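Side-chain contacts in glutathione s-transferase protein (Ralstonia solanacearum, PDB 3TOU), which binds glutathione and probably catalyses its transfer to electrophilic substrates: residues N46-V51 with A61-R66; R93-L98 with A145-C150; A106-V111 with T127-K132. All coordinates share one frame; numbering follows the deposited sequence. Where two conformers were deposited one is given.

Contact 1: N46-V51 with A61-R66. With GSH (glutathione), chain C.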
loop_
_atom_site.group_PDB
_atom_site.type_symbol
_atom_site.label_atom_id
_atom_site.label_comp_id
_atom_site.label_asym_id
_atom_site.label_seq_id
_atom_site.Cartn_x
_atom_site.Cartn_y
_atom_site.Cartn_z
ATOM N N ASN A 46 -0.273 -14.122 7.160
ATOM C CA ASN A 46 -0.812 -13.092 6.290
ATOM C C ASN A 46 -1.482 -13.762 5.097
ATOM O O ASN A 46 -0.805 -14.403 4.301
ATOM C CB ASN A 46 0.313 -12.190 5.783
ATOM C CG ASN A 46 -0.204 -11.001 4.946
ATOM O OD1 ASN A 46 -1.409 -10.854 4.690
ATOM N ND2 ASN A 46 0.721 -10.145 4.530
ATOM N N PRO A 47 -2.804 -13.582 4.951
ATOM C CA PRO A 47 -3.556 -14.136 3.805
ATOM C C PRO A 47 -3.034 -13.646 2.457
ATOM O O PRO A 47 -3.181 -14.337 1.455
ATOM C CB PRO A 47 -4.982 -13.621 4.017
ATOM C CG PRO A 47 -4.930 -12.718 5.186
ATOM C CD PRO A 47 -3.677 -12.917 5.934
ATOM N N LEU A 48 -2.416 -12.467 2.428
ATOM C CA LEU A 48 -1.815 -11.972 1.183
ATOM C C LEU A 48 -0.442 -12.576 0.861
ATOM O O LEU A 48 0.099 -12.347 -0.226
ATOM C CB LEU A 48 -1.695 -10.450 1.223
ATOM C CG LEU A 48 -2.999 -9.744 1.592
ATOM C CD1 LEU A 48 -2.744 -8.243 1.808
ATOM C CD2 LEU A 48 -4.066 -9.993 0.506
ATOM N N GLY A 49 0.136 -13.305 1.813
ATOM C CA GLY A 49 1.430 -13.968 1.598
ATOM C C GLY A 49 2.621 -13.029 1.457
ATOM O O GLY A 49 3.599 -13.352 0.786
ATOM N N LYS A 50 2.534 -11.884 2.129
ATOM C CA LYS A 50 3.553 -10.846 2.037
ATOM C C LYS A 50 4.152 -10.511 3.394
ATOM O O LYS A 50 3.529 -10.730 4.419
ATOM C CB LYS A 50 2.964 -9.572 1.423
ATOM C CG LYS A 50 2.803 -9.662 -0.090
ATOM C CD LYS A 50 1.929 -8.542 -0.624
ATOM C CE LYS A 50 1.821 -8.647 -2.140
ATOM N NZ LYS A 50 3.142 -8.385 -2.780
ATOM N N VAL A 51 5.372 -9.970 3.376
ATOM C CA VAL A 51 5.987 -9.419 4.579
ATOM C C VAL A 51 6.098 -7.894 4.420
ATOM O O VAL A 51 6.269 -7.410 3.296
ATOM C CB VAL A 51 7.369 -10.045 4.880
ATOM C CG1 VAL A 51 7.185 -11.472 5.419
ATOM C CG2 VAL A 51 8.273 -10.026 3.632
ATOM N N ALA A 61 -2.930 -11.306 13.648
ATOM C CA ALA A 61 -1.920 -10.880 12.680
ATOM C C ALA A 61 -2.312 -9.535 12.077
ATOM O O ALA A 61 -3.495 -9.283 11.820
ATOM C CB ALA A 61 -1.772 -11.907 11.595
ATOM N N LEU A 62 -1.317 -8.677 11.871
ATOM C CA LEU A 62 -1.547 -7.344 11.326
ATOM C C LEU A 62 -0.703 -7.142 10.078
ATOM O O LEU A 62 0.432 -7.599 10.017
ATOM C CB LEU A 62 -1.153 -6.305 12.368
ATOM C CG LEU A 62 -1.814 -4.949 12.266
ATOM C CD1 LEU A 62 -3.354 -5.118 12.249
ATOM C CD2 LEU A 62 -1.354 -4.126 13.463
ATOM N N PHE A 63 -1.266 -6.437 9.095
ATOM C CA PHE A 63 -0.605 -6.166 7.812
ATOM C C PHE A 63 -1.448 -5.024 7.189
ATOM O O PHE A 63 -2.565 -4.801 7.657
ATOM C CB PHE A 63 -0.613 -7.444 6.931
ATOM C CG PHE A 63 -1.992 -8.053 6.773
ATOM C CD1 PHE A 63 -2.834 -7.640 5.733
ATOM C CD2 PHE A 63 -2.451 -9.016 7.673
ATOM C CE1 PHE A 63 -4.119 -8.168 5.600
ATOM C CE2 PHE A 63 -3.731 -9.550 7.544
ATOM C CZ PHE A 63 -4.561 -9.134 6.499
ATOM N N ASP A 64 -0.969 -4.288 6.177
ATOM C CA ASP A 64 0.395 -4.342 5.636
ATOM C C ASP A 64 1.317 -3.379 6.391
ATOM O O ASP A 64 1.012 -3.006 7.528
ATOM C CB ASP A 64 0.357 -4.045 4.140
ATOM C CG ASP A 64 -0.157 -2.641 3.814
ATOM O OD1 ASP A 64 -0.484 -1.830 4.730
ATOM O OD2 ASP A 64 -0.200 -2.332 2.602
ATOM N N SER A 65 2.439 -2.984 5.784
ATOM C CA SER A 65 3.415 -2.136 6.482
ATOM C C SER A 65 2.846 -0.815 6.972
ATOM O O SER A 65 3.228 -0.336 8.036
ATOM C CB SER A 65 4.648 -1.875 5.615
ATOM O OG SER A 65 4.335 -1.025 4.526
ATOM N N ARG A 66 1.909 -0.233 6.221
ATOM C CA ARG A 66 1.309 1.050 6.635
ATOM C C ARG A 66 0.448 0.877 7.877
ATOM O O ARG A 66 0.479 1.718 8.788
ATOM C CB ARG A 66 0.437 1.625 5.531
ATOM C CG ARG A 66 1.172 1.966 4.282
ATOM C CD ARG A 66 0.300 2.893 3.467
ATOM N NE ARG A 66 0.767 2.940 2.096
ATOM C CZ ARG A 66 0.125 3.538 1.102
ATOM N NH1 ARG A 66 -1.027 4.178 1.332
ATOM N NH2 ARG A 66 0.655 3.493 -0.123
HETATM N N1 GSH C . 1.661 -3.450 0.584
HETATM C CA1 GSH C . 2.708 -4.221 1.268
HETATM C C1 GSH C . 3.293 -3.455 2.431
HETATM O O11 GSH C . 3.693 -4.083 3.443
HETATM O O12 GSH C . 3.356 -2.208 2.421
HETATM C CB1 GSH C . 3.805 -4.669 0.300
HETATM C CG1 GSH C . 4.598 -5.840 0.906
HETATM C CD1 GSH C . 5.423 -6.597 -0.116
HETATM O OE1 GSH C . 5.090 -6.549 -1.482
HETATM N N2 GSH C . 6.447 -7.315 0.351
HETATM C CA2 GSH C . 7.189 -8.235 -0.505
HETATM C C2 GSH C . 6.482 -9.546 -0.557
HETATM O O2 GSH C . 6.278 -10.110 0.690
HETATM C CB2 GSH C . 8.573 -8.537 0.077
HETATM S SG2 GSH C . 9.599 -7.050 0.049
HETATM N N3 GSH C . 6.101 -10.101 -1.710
HETATM C CA3 GSH C . 5.737 -11.512 -1.783
HETATM C C3 GSH C . 4.589 -11.793 -2.714
HETATM O O31 GSH C . 4.223 -12.961 -2.956
HETATM O O32 GSH C . 3.994 -10.866 -3.267
#
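The ring of F63 receives N46, P47 and L48, the first three residues of a type I turn, in the thioredoxin-like glutathione-binding domain of the transferase fold. N46 OD1 sits over the centre of one face, 3.5 Å from F63 CG, with the amide plane only 23° from that of the ring. P47 CD approaches obliquely, 3.7 Å from F63 CE2, and L48 CD1 meets the ring near CD1 and CE1.

The amide of N46 is held in place from both ends. OD1 accepts from L48 N in an Asx turn, the donor standing well above the carbonyl plane, while ND2 gives a hydrogen to K50 O, which lies close to the amide plane. With CG anti to the backbone N (chi1 -175°), the amide lies between the F63 ring and the backbone that it bonds at L48 N and K50 O.

Beyond this packing both segments close on glutathione. V51 N and O pair with its O2 and N2, much as neighbouring strands do, and in one modelled conformer K50 NZ also bonds the ligand. The cis peptide between F63 and D64 precedes the residues that take its gamma-glutamyl end. D64 binds through OD2, which also forms a salt bridge with R66 of the second subunit, so the dimer interface adjoins the site; C94 of that subunit packs on F63. S65 donates through its backbone N and through OG, the latter 2.6 Å from glutathione O12.

Contact 2: R93-L98 with A145-C150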
loop_
_atom_site.group_PDB
_atom_site.type_symbol
_atom_site.label_atom_id
_atom_site.label_comp_id
_atom_site.label_asym_id
_atom_site.label_seq_id
_atom_site.Cartn_x
_atom_site.Cartn_y
_atom_site.Cartn_z
ATOM N N ARG A 93 0.830 11.070 5.537
ATOM C CA ARG A 93 0.290 9.861 4.891
ATOM C C ARG A 93 0.619 9.846 3.386
ATOM O O ARG A 93 0.984 8.805 2.822
ATOM C CB ARG A 93 -1.236 9.740 5.068
ATOM C CG ARG A 93 -1.838 10.140 6.417
ATOM C CD ARG A 93 -1.612 9.138 7.507
ATOM N NE ARG A 93 -2.187 7.838 7.171
ATOM C CZ ARG A 93 -1.821 6.695 7.738
ATOM N NH1 ARG A 93 -0.885 6.674 8.679
ATOM N NH2 ARG A 93 -2.386 5.567 7.353
ATOM N N CYS A 94 0.504 11.007 2.747
ATOM C CA CYS A 94 0.806 11.108 1.314
ATOM C C CYS A 94 2.314 10.873 1.067
ATOM O O CYS A 94 2.683 10.188 0.113
ATOM C CB CYS A 94 0.335 12.449 0.755
ATOM S SG CYS A 94 0.558 12.605 -1.031
ATOM N N TRP A 95 3.177 11.414 1.933
ATOM C CA TRP A 95 4.618 11.151 1.807
ATOM C C TRP A 95 4.902 9.662 1.916
ATOM O O TRP A 95 5.721 9.121 1.166
ATOM C CB TRP A 95 5.406 11.864 2.904
ATOM C CG TRP A 95 5.856 13.263 2.601
ATOM C CD1 TRP A 95 5.303 14.427 3.081
ATOM C CD2 TRP A 95 6.982 13.655 1.803
ATOM N NE1 TRP A 95 6.002 15.516 2.609
ATOM C CE2 TRP A 95 7.040 15.073 1.827
ATOM C CE3 TRP A 95 7.936 12.953 1.056
ATOM C CZ2 TRP A 95 8.019 15.798 1.132
ATOM C CZ3 TRP A 95 8.913 13.670 0.366
ATOM C CH2 TRP A 95 8.950 15.080 0.416
ATOM N N GLU A 96 4.218 8.996 2.845
ATOM C CA GLU A 96 4.419 7.552 2.993
ATOM C C GLU A 96 3.969 6.825 1.724
ATOM O O GLU A 96 4.631 5.893 1.277
ATOM C CB GLU A 96 3.693 7.002 4.226
ATOM C CG GLU A 96 3.898 5.478 4.405
ATOM C CD GLU A 96 3.064 4.876 5.528
ATOM O OE1 GLU A 96 2.024 5.464 5.897
ATOM O OE2 GLU A 96 3.442 3.794 6.028
ATOM N N ALA A 97 2.869 7.271 1.123
ATOM C CA ALA A 97 2.397 6.640 -0.128
ATOM C C ALA A 97 3.366 6.878 -1.279
ATOM O O ALA A 97 3.565 6.001 -2.126
ATOM C CB ALA A 97 0.982 7.111 -0.506
ATOM N N LEU A 98 3.982 8.056 -1.299
ATOM C CA LEU A 98 4.949 8.371 -2.355
ATOM C C LEU A 98 6.176 7.456 -2.224
ATOM O O LEU A 98 6.637 6.876 -3.214
ATOM C CB LEU A 98 5.369 9.844 -2.264
ATOM C CG LEU A 98 6.434 10.332 -3.255
ATOM C CD1 LEU A 98 6.003 10.089 -4.713
ATOM C CD2 LEU A 98 6.707 11.825 -2.994
ATOM N N ALA A 145 12.256 20.251 -0.605
ATOM C CA ALA A 145 12.850 21.574 -0.859
ATOM C C ALA A 145 14.101 21.804 0.008
ATOM O O ALA A 145 15.001 20.970 0.041
ATOM C CB ALA A 145 11.799 22.673 -0.656
ATOM N N ASP A 146 14.129 22.920 0.737
ATOM C CA ASP A 146 15.269 23.296 1.581
ATOM C C ASP A 146 15.111 22.862 3.045
ATOM O O ASP A 146 15.923 23.234 3.903
ATOM C CB ASP A 146 15.435 24.825 1.525
ATOM C CG ASP A 146 14.238 25.567 2.110
ATOM O OD1 ASP A 146 13.074 25.252 1.756
ATOM O OD2 ASP A 146 14.455 26.467 2.944
ATOM N N ARG A 147 14.072 22.080 3.330
ATOM C CA ARG A 147 13.725 21.720 4.709
ATOM C C ARG A 147 14.572 20.597 5.277
ATOM O O ARG A 147 15.199 19.827 4.534
ATOM C CB ARG A 147 12.232 21.405 4.828
ATOM C CG ARG A 147 11.362 22.576 4.364
ATOM C CD ARG A 147 9.903 22.448 4.767
ATOM N NE ARG A 147 9.310 21.189 4.333
ATOM C CZ ARG A 147 8.824 20.955 3.120
ATOM N NH1 ARG A 147 8.851 21.893 2.177
ATOM N NH2 ARG A 147 8.315 19.767 2.846
ATOM N N THR A 148 14.612 20.519 6.607
ATOM C CA THR A 148 15.370 19.466 7.282
ATOM C C THR A 148 14.591 18.146 7.248
ATOM O O THR A 148 15.167 17.084 6.996
ATOM C CB THR A 148 15.702 19.862 8.730
ATOM O OG1 THR A 148 16.426 21.095 8.706
ATOM C CG2 THR A 148 16.566 18.794 9.426
ATOM N N TRP A 149 13.289 18.240 7.488
ATOM C CA TRP A 149 12.413 17.068 7.523
ATOM C C TRP A 149 11.322 17.217 6.473
ATOM O O TRP A 149 10.992 18.336 6.067
ATOM C CB TRP A 149 11.798 16.934 8.917
ATOM C CG TRP A 149 12.808 16.784 10.033
ATOM C CD1 TRP A 149 13.096 17.699 11.002
ATOM C CD2 TRP A 149 13.653 15.648 10.290
ATOM N NE1 TRP A 149 14.058 17.205 11.848
ATOM C CE2 TRP A 149 14.424 15.954 11.431
ATOM C CE3 TRP A 149 13.842 14.411 9.657
ATOM C CZ2 TRP A 149 15.364 15.061 11.968
ATOM C CZ3 TRP A 149 14.781 13.525 10.184
ATOM C CH2 TRP A 149 15.529 13.859 11.333
ATOM N N CYS A 150 10.749 16.097 6.042
ATOM C CA CYS A 150 9.666 16.117 5.054
ATOM C C CYS A 150 8.466 16.956 5.491
ATOM O O CYS A 150 7.901 17.692 4.681
ATOM C CB CYS A 150 9.218 14.691 4.724
ATOM S SG CYS A 150 10.441 13.730 3.828
HETATM O O HOH W 1 4.919 18.021 4.010
#
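The CB and SG of C150 rest on one face of the W95 indole, and this one pairing makes the dense part of the contact. CB stands 3.6 Å from W95 CE2 in a CH-pi contact, lying 17° off the normal of the five-membered ring. The sulfur covers the other half of the indole: SG is 3.7 Å from the centroid of the W95 six-membered ring and only 9° off its normal, a Cys sulfur-aromatic contact. Both atoms come down on the same face because SG is turned anti to the carbonyl carbon (chi1 -68°), which carries it from the pyrrole half to the benzene half.

The polar side is looser. W95 NE1 lies 3.6 Å from C150 O without a direct bond between them; a water in the plane of the indole, at its edge, accepts from NE1 and donates to C150 O, each at 3.1 Å. The same carbonyl takes a nearly straight bond from R147 NH2, 2.8 Å from C150 O, with the oxygen in the guanidinium plane. Two donors thus grip C150 O, and the bond would restrict rotation of the arginine head. R147 otherwise lies on the solvent side: its NH2 comes no closer than 4.3 Å to W95 CZ2, near the plane of the indole and at its edge.

From helix 157-172, A158 and V162 also pack on W95, and D159 of that helix accepts from C150 N. The loop between helices 123-144 and 157-172 is in this way fastened to the side of helix 86-114, within the all-helical C-terminal domain of the glutathione transferase fold.

Contact 3: A106-V111 with T127-K132. With GSH (glutathione), chain E.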
loop_
_atom_site.group_PDB
_atom_site.type_symbol
_atom_site.label_atom_id
_atom_site.label_comp_id
_atom_site.label_asym_id
_atom_site.label_seq_id
_atom_site.Cartn_x
_atom_site.Cartn_y
_atom_site.Cartn_z
ATOM N N ALA A 106 10.389 -0.224 -7.523
ATOM C CA ALA A 106 11.703 -0.880 -7.403
ATOM C C ALA A 106 11.573 -2.381 -7.126
ATOM O O ALA A 106 12.316 -3.199 -7.691
ATOM C CB ALA A 106 12.542 -0.209 -6.328
ATOM N N VAL A 107 10.621 -2.742 -6.269
ATOM C CA VAL A 107 10.337 -4.151 -5.976
ATOM C C VAL A 107 9.781 -4.877 -7.202
ATOM O O VAL A 107 10.153 -6.035 -7.448
ATOM C CB VAL A 107 9.398 -4.323 -4.729
ATOM C CG1 VAL A 107 8.835 -5.741 -4.637
ATOM C CG2 VAL A 107 10.146 -3.952 -3.456
ATOM N N ALA A 108 8.923 -4.207 -7.986
ATOM C CA ALA A 108 8.465 -4.782 -9.275
ATOM C C ALA A 108 9.657 -5.149 -10.180
ATOM O O ALA A 108 9.637 -6.182 -10.863
ATOM C CB ALA A 108 7.529 -3.820 -10.001
ATOM N N LEU A 109 10.684 -4.295 -10.183
ATOM C CA LEU A 109 11.929 -4.579 -10.934
ATOM C C LEU A 109 12.667 -5.795 -10.392
ATOM O O LEU A 109 13.186 -6.598 -11.174
ATOM C CB LEU A 109 12.854 -3.349 -10.977
ATOM C CG LEU A 109 12.340 -2.180 -11.820
ATOM C CD1 LEU A 109 13.109 -0.900 -11.496
ATOM C CD2 LEU A 109 12.418 -2.478 -13.310
ATOM N N ARG A 110 12.706 -5.944 -9.067
ATOM C CA ARG A 110 13.348 -7.109 -8.437
ATOM C C ARG A 110 12.594 -8.394 -8.822
ATOM O O ARG A 110 13.206 -9.428 -9.113
ATOM C CB ARG A 110 13.419 -6.931 -6.909
ATOM C CG ARG A 110 13.875 -8.161 -6.092
ATOM C CD ARG A 110 15.371 -8.447 -6.220
ATOM N NE ARG A 110 15.721 -9.619 -5.419
ATOM C CZ ARG A 110 16.928 -10.177 -5.347
ATOM N NH1 ARG A 110 17.958 -9.672 -6.019
ATOM N NH2 ARG A 110 17.103 -11.251 -4.585
ATOM N N VAL A 111 11.264 -8.305 -8.856
ATOM C CA VAL A 111 10.401 -9.441 -9.243
ATOM C C VAL A 111 10.596 -9.792 -10.713
ATOM O O VAL A 111 10.668 -10.961 -11.067
ATOM C CB VAL A 111 8.911 -9.143 -8.914
ATOM C CG1 VAL A 111 7.955 -10.089 -9.639
ATOM C CG2 VAL A 111 8.703 -9.195 -7.408
ATOM N N THR A 127 10.981 -0.331 -18.246
ATOM C CA THR A 127 10.991 1.102 -18.531
ATOM C C THR A 127 9.938 1.844 -17.703
ATOM O O THR A 127 10.217 2.907 -17.136
ATOM C CB THR A 127 10.780 1.346 -20.053
ATOM O OG1 THR A 127 11.834 0.683 -20.765
ATOM C CG2 THR A 127 10.793 2.826 -20.397
ATOM N N ARG A 128 8.745 1.261 -17.636
ATOM C CA ARG A 128 7.625 1.846 -16.906
ATOM C C ARG A 128 7.956 2.009 -15.419
ATOM O O ARG A 128 7.702 3.078 -14.835
ATOM C CB ARG A 128 6.381 0.991 -17.087
ATOM C CG ARG A 128 5.186 1.487 -16.325
ATOM C CD ARG A 128 4.005 0.568 -16.543
ATOM N NE ARG A 128 2.792 1.343 -16.379
ATOM C CZ ARG A 128 2.167 1.993 -17.358
ATOM N NH1 ARG A 128 2.590 1.920 -18.613
ATOM N NH2 ARG A 128 1.085 2.681 -17.071
ATOM N N GLN A 129 8.529 0.966 -14.821
ATOM C CA GLN A 129 8.889 1.033 -13.406
ATOM C C GLN A 129 10.011 2.047 -13.155
ATOM O O GLN A 129 9.953 2.819 -12.194
ATOM C CB GLN A 129 9.211 -0.352 -12.839
ATOM C CG GLN A 129 8.079 -1.395 -13.010
ATOM C CD GLN A 129 6.690 -0.888 -12.640
ATOM O OE1 GLN A 129 5.717 -1.111 -13.374
ATOM N NE2 GLN A 129 6.584 -0.218 -11.503
ATOM N N HIS A 130 11.014 2.076 -14.035
ATOM C CA HIS A 130 12.079 3.081 -13.899
ATOM C C HIS A 130 11.560 4.505 -14.051
ATOM O O HIS A 130 12.078 5.422 -13.425
ATOM C CB HIS A 130 13.232 2.829 -14.880
ATOM C CG HIS A 130 14.250 1.864 -14.358
ATOM N ND1 HIS A 130 15.146 2.201 -13.366
ATOM C CD2 HIS A 130 14.491 0.567 -14.658
ATOM C CE1 HIS A 130 15.906 1.157 -13.088
ATOM N NE2 HIS A 130 15.534 0.154 -13.861
ATOM N N HIS A 131 10.535 4.676 -14.877
ATOM C CA HIS A 131 9.921 5.991 -15.057
ATOM C C HIS A 131 9.252 6.429 -13.752
ATOM O O HIS A 131 9.388 7.579 -13.340
ATOM C CB HIS A 131 8.936 5.976 -16.224
ATOM C CG HIS A 131 8.356 7.317 -16.543
ATOM N ND1 HIS A 131 7.035 7.489 -16.897
ATOM C CD2 HIS A 131 8.913 8.554 -16.548
ATOM C CE1 HIS A 131 6.805 8.774 -17.115
ATOM N NE2 HIS A 131 7.923 9.440 -16.901
ATOM N N LYS A 132 8.572 5.496 -13.087
ATOM C CA LYS A 132 7.962 5.766 -11.784
ATOM C C LYS A 132 8.981 6.170 -10.740
ATOM O O LYS A 132 8.756 7.107 -9.981
ATOM C CB LYS A 132 7.173 4.551 -11.282
ATOM C CG LYS A 132 5.921 4.266 -12.083
ATOM C CD LYS A 132 5.114 3.142 -11.438
ATOM C CE LYS A 132 4.048 2.599 -12.402
ATOM N NZ LYS A 132 3.214 3.680 -13.033
HETATM N N1 GSH E . -1.769 1.731 -4.281
HETATM C CA1 GSH E . -2.606 2.369 -5.306
HETATM C C1 GSH E . -3.928 2.782 -4.698
HETATM O O11 GSH E . -4.385 2.171 -3.705
HETATM O O12 GSH E . -4.590 3.759 -5.142
HETATM C CB1 GSH E . -2.795 1.423 -6.502
HETATM C CG1 GSH E . -3.437 2.204 -7.652
HETATM C CD1 GSH E . -3.257 1.497 -8.981
HETATM O OE1 GSH E . -2.218 0.586 -9.118
HETATM N N2 GSH E . -4.112 1.780 -9.972
HETATM C CA2 GSH E . -3.950 1.245 -11.325
HETATM C C2 GSH E . -2.897 2.008 -12.048
HETATM O O2 GSH E . -3.063 3.386 -12.052
HETATM C CB2 GSH E . -5.230 1.444 -12.137
HETATM S SG2 GSH E . -6.491 0.316 -11.516
HETATM N N3 GSH E . -1.891 1.364 -12.661
HETATM C CA3 GSH E . -1.048 2.088 -13.601
HETATM C C3 GSH E . 0.420 1.812 -13.443
HETATM O O31 GSH E . 0.831 1.133 -12.493
HETATM O O32 GSH E . 1.230 2.256 -14.277
#
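The imidazole of H130 carries L109 on one face: CD1 lies 3.5 Å above the ring plane, displaced toward the rim on the NE2 side, in a CH-pi contact 18° off the ring normal. The leucine stands roughly perpendicular to the histidine; CD1 bears on the face, and CD2 also approaches H130 CD2. The second flat group, the R128 guanidinium, is met at its edge, where NE and NH2 converge on a single carboxylate oxygen of glutathione, O32, and the terminal carbon C3 lies in the guanidinium plane.

Deeper between the helices, L109 and Q129 lie alongside each other, pointing opposite ways, with L109 CG 3.8 Å from Q129 CB. A bend at chi2 (-46°) carries the outer part of Q129 across the partner helix to A108, its CG 3.9 Å from A108 CB; CD and NE2 stay about as near to that methyl.

Helices 86-114 and 123-144, which belong to the helical C-terminal domain of the glutathione transferase fold, run antiparallel here, their local axes 9.1 Å apart at an angle of 154°. I126 and I133 of helix 123-144 add to the cover of L109.

On another side of helix 123-144, R128 and K132 reach a glutathione bound mainly by the second subunit. R128 is extended from CG to NE, whereas a turn at chi4 swings the K132 ammonium in, with NZ 2.7 Å from glutathione O32. Three N-H donors therefore hold that one oxygen, and the two cationic side chains probably stabilise its negative charge. L48 O of the second subunit also accepts from K132 NZ, and V35 O of that subunit accepts from R128 NH2.

Overall arrangement
The three contacts are spread over the chain, with centres 21 to 24 Å apart. Contact 1 comes first in sequence and lies in the N-terminal domain; contacts 2 and 3 share helix 86-114 of the C-terminal domain, and the segments of contact 3 fall between those of contact 2. R66, at the start of helix 65-74, touches E96 and A97, joining contact 1 to contact 2 across the domain boundary, whereas contact 3 approaches either of the others no closer than about 7 Å. All three touch the second subunit. Each glutathione is bound by contact 1 of one subunit and contact 3 of the other, so both binding sites are completed by dimerisation.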